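Local coordinates for FAD-binding oxidoreductase (Gulosibacter chungangensis, PDB 7PBG) that oxidises 4-ethylphenol, dehydrogenating the alkylphenol to 4-vinylphenol with the help of its covalently bound FAD, at the interface of chains A and B. Coordinates in Å, arbitrary orientation; residue numbers count along the deposited sequence, not the author numbering. Chains: chain A/B, FAD-binding oxidoreductase.

The interface of chains A and B. Residues chain A 401-404, 436-437, 472; chain B 121, 202-204, 207-208.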
loop_
_atom_site.group_PDB
_atom_site.type_symbol
_atom_site.label_atom_id
_atom_site.label_comp_id
_atom_site.label_asym_id
_atom_site.label_seq_id
_atom_site.Cartn_x
_atom_site.Cartn_y
_atom_site.Cartn_z
ATOM N N VAL A 401 -17.526 6.236 0.839
ATOM C CA VAL A 401 -16.338 7.008 1.230
ATOM C C VAL A 401 -16.464 8.377 0.559
ATOM O O VAL A 401 -16.960 8.468 -0.563
ATOM C CB VAL A 401 -15.034 6.282 0.867
ATOM C CG1 VAL A 401 -14.894 5.962 -0.605
ATOM C CG2 VAL A 401 -13.817 7.021 1.411
ATOM N N SER A 402 -16.017 9.411 1.253
ATOM C CA SER A 402 -16.135 10.800 0.757
ATOM C C SER A 402 -15.039 11.684 1.363
ATOM O O SER A 402 -14.271 11.191 2.158
ATOM C CB SER A 402 -17.487 11.313 1.088
ATOM O OG SER A 402 -17.648 11.335 2.487
ATOM N N ALA A 403 -15.002 12.973 1.022
ATOM C CA ALA A 403 -14.088 13.907 1.716
ATOM C C ALA A 403 -14.640 14.285 3.087
ATOM O O ALA A 403 -15.848 14.496 3.290
ATOM C CB ALA A 403 -13.832 15.117 0.837
ATOM N N PRO A 404 -13.758 14.418 4.103
ATOM C CA PRO A 404 -14.191 14.882 5.410
ATOM C C PRO A 404 -14.880 16.240 5.364
ATOM O O PRO A 404 -14.372 17.236 4.772
ATOM C CB PRO A 404 -12.906 14.948 6.207
ATOM C CG PRO A 404 -12.073 13.854 5.586
ATOM C CD PRO A 404 -12.342 14.028 4.106
ATOM N N ARG A 436 -7.389 10.853 5.884
ATOM C CA ARG A 436 -7.834 11.993 5.040
ATOM C C ARG A 436 -9.192 11.721 4.415
ATOM O O ARG A 436 -9.709 12.639 3.779
ATOM C CB ARG A 436 -6.861 12.244 3.885
ATOM C CG ARG A 436 -5.461 12.628 4.335
ATOM C CD ARG A 436 -4.446 12.560 3.198
ATOM N NE ARG A 436 -3.239 13.259 3.571
ATOM C CZ ARG A 436 -2.272 12.802 4.340
ATOM N NH1 ARG A 436 -2.316 11.591 4.855
ATOM N NH2 ARG A 436 -1.239 13.576 4.621
ATOM N N GLU A 437 -9.775 10.568 4.678
ATOM C CA GLU A 437 -11.037 10.190 4.004
ATOM C C GLU A 437 -12.094 10.003 5.062
ATOM O O GLU A 437 -11.733 9.652 6.212
ATOM C CB GLU A 437 -10.826 8.968 3.110
ATOM C CG GLU A 437 -10.945 7.612 3.776
ATOM C CD GLU A 437 -9.907 7.166 4.773
ATOM O OE1 GLU A 437 -9.086 8.007 5.218
ATOM O OE2 GLU A 437 -9.997 5.998 5.198
ATOM N N GLY A 472 -21.378 12.015 -5.499
ATOM C CA GLY A 472 -19.939 11.727 -5.552
ATOM C C GLY A 472 -19.450 10.851 -4.418
ATOM O O GLY A 472 -18.242 10.898 -4.132
ATOM N N LEU B 121 -6.912 18.707 3.825
ATOM C CA LEU B 121 -6.790 17.244 3.642
ATOM C C LEU B 121 -5.352 16.813 3.280
ATOM O O LEU B 121 -5.153 15.599 2.964
ATOM C CB LEU B 121 -7.816 16.805 2.595
ATOM C CG LEU B 121 -9.258 17.150 2.955
ATOM C CD1 LEU B 121 -10.214 16.664 1.886
ATOM C CD2 LEU B 121 -9.639 16.573 4.312
ATOM N N SER B 202 -16.453 12.214 -7.333
ATOM C CA SER B 202 -15.845 11.859 -6.036
ATOM C C SER B 202 -14.787 12.907 -5.695
ATOM O O SER B 202 -14.048 13.299 -6.583
ATOM C CB SER B 202 -15.254 10.475 -5.964
ATOM O OG SER B 202 -14.651 10.319 -4.694
ATOM N N GLU B 203 -14.760 13.372 -4.457
ATOM C CA GLU B 203 -13.666 14.235 -3.943
ATOM C C GLU B 203 -12.605 13.382 -3.250
ATOM O O GLU B 203 -11.693 13.986 -2.662
ATOM C CB GLU B 203 -14.255 15.287 -3.012
ATOM C CG GLU B 203 -15.356 16.085 -3.660
ATOM C CD GLU B 203 -15.848 17.234 -2.784
ATOM O OE1 GLU B 203 -16.107 16.997 -1.585
ATOM O OE2 GLU B 203 -16.039 18.336 -3.313
ATOM N N ALA B 204 -12.688 12.052 -3.328
ATOM C CA ALA B 204 -11.811 11.144 -2.554
ATOM C C ALA B 204 -10.725 10.502 -3.442
ATOM O O ALA B 204 -10.015 9.618 -2.980
ATOM C CB ALA B 204 -12.669 10.101 -1.882
ATOM N N LEU B 207 -7.603 10.869 -1.588
ATOM C CA LEU B 207 -7.810 10.659 -0.136
ATOM C C LEU B 207 -7.761 9.190 0.175
ATOM O O LEU B 207 -7.203 8.853 1.204
ATOM C CB LEU B 207 -9.145 11.245 0.337
ATOM C CG LEU B 207 -9.444 12.692 -0.052
ATOM C CD1 LEU B 207 -10.810 13.099 0.478
ATOM C CD2 LEU B 207 -8.346 13.593 0.523
ATOM N N TYR B 208 -8.479 8.359 -0.587
ATOM C CA TYR B 208 -8.722 6.950 -0.191
ATOM C C TYR B 208 -8.209 6.066 -1.331
ATOM O O TYR B 208 -8.757 6.148 -2.421
ATOM C CB TYR B 208 -10.219 6.697 0.034
ATOM C CG TYR B 208 -10.538 5.274 0.379
ATOM C CD1 TYR B 208 -10.086 4.713 1.547
ATOM C CD2 TYR B 208 -11.211 4.458 -0.527
ATOM C CE1 TYR B 208 -10.343 3.389 1.869
ATOM C CE2 TYR B 208 -11.464 3.133 -0.228
ATOM C CZ TYR B 208 -11.032 2.591 0.965
ATOM O OH TYR B 208 -11.294 1.279 1.237
HETATM O O HOH W 1 -6.483 8.637 3.907
HETATM O O HOH W 2 -16.715 12.422 -2.542
HETATM O O HOH W 3 -17.051 14.530 -0.631
#
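Two copies of this flavoprotein of the PCMH-type FAD-binding family meet here in part of a two-fold symmetric interface, so the patch recurs with the chains exchanged. The structure alone does not show that the dimer forms in solution. The core is largely apolar. A:Ala403 hides the most surface, 60 Å², and lies between B:Leu207, B:Glu203 and B:Leu121. Methyl CD1 of B:Leu207 comes within 3.6 Å of A:Ala403 CA. It also lies 3.5 Å from the carbonyl A:Arg436 O. The same methyl meets the ring of A:Pro404 tip to tip. With CG anti to its carbonyl carbon (chi1 -51°), B:Leu207 sets its second methyl, CD2, on A:Arg436 CB. B:Leu121 crosses the proline obliquely, with CD2 3.7 Å from A:Pro404 CD.

B:Tyr208 has CG anti to its backbone N (chi1 178°). Both methyls of A:Val401 lie over one face of its ring, CG2 3.9 Å from the tyrosine CG. A:Glu437 CG lies on that same side, beyond ring atom CD1 at 3.8 Å, and its carboxylate is turned 22° from the ring plane. An alanine in place of B:Tyr208 would keep CB but lose the ring, and would probably loosen the packing of A:Val401 and A:Glu437.

Water carries the polar links. Water 1 joins A:Arg436 N and A:Glu437 OE1 to the carbonyl B:Leu207 O, 2.8 Å away. Water 3 links A:Ala403 N to carboxylate oxygen OE1 of B:Glu203. Water 2, bonded to water 3, bridges A:Gly472 O and B:Glu203 N.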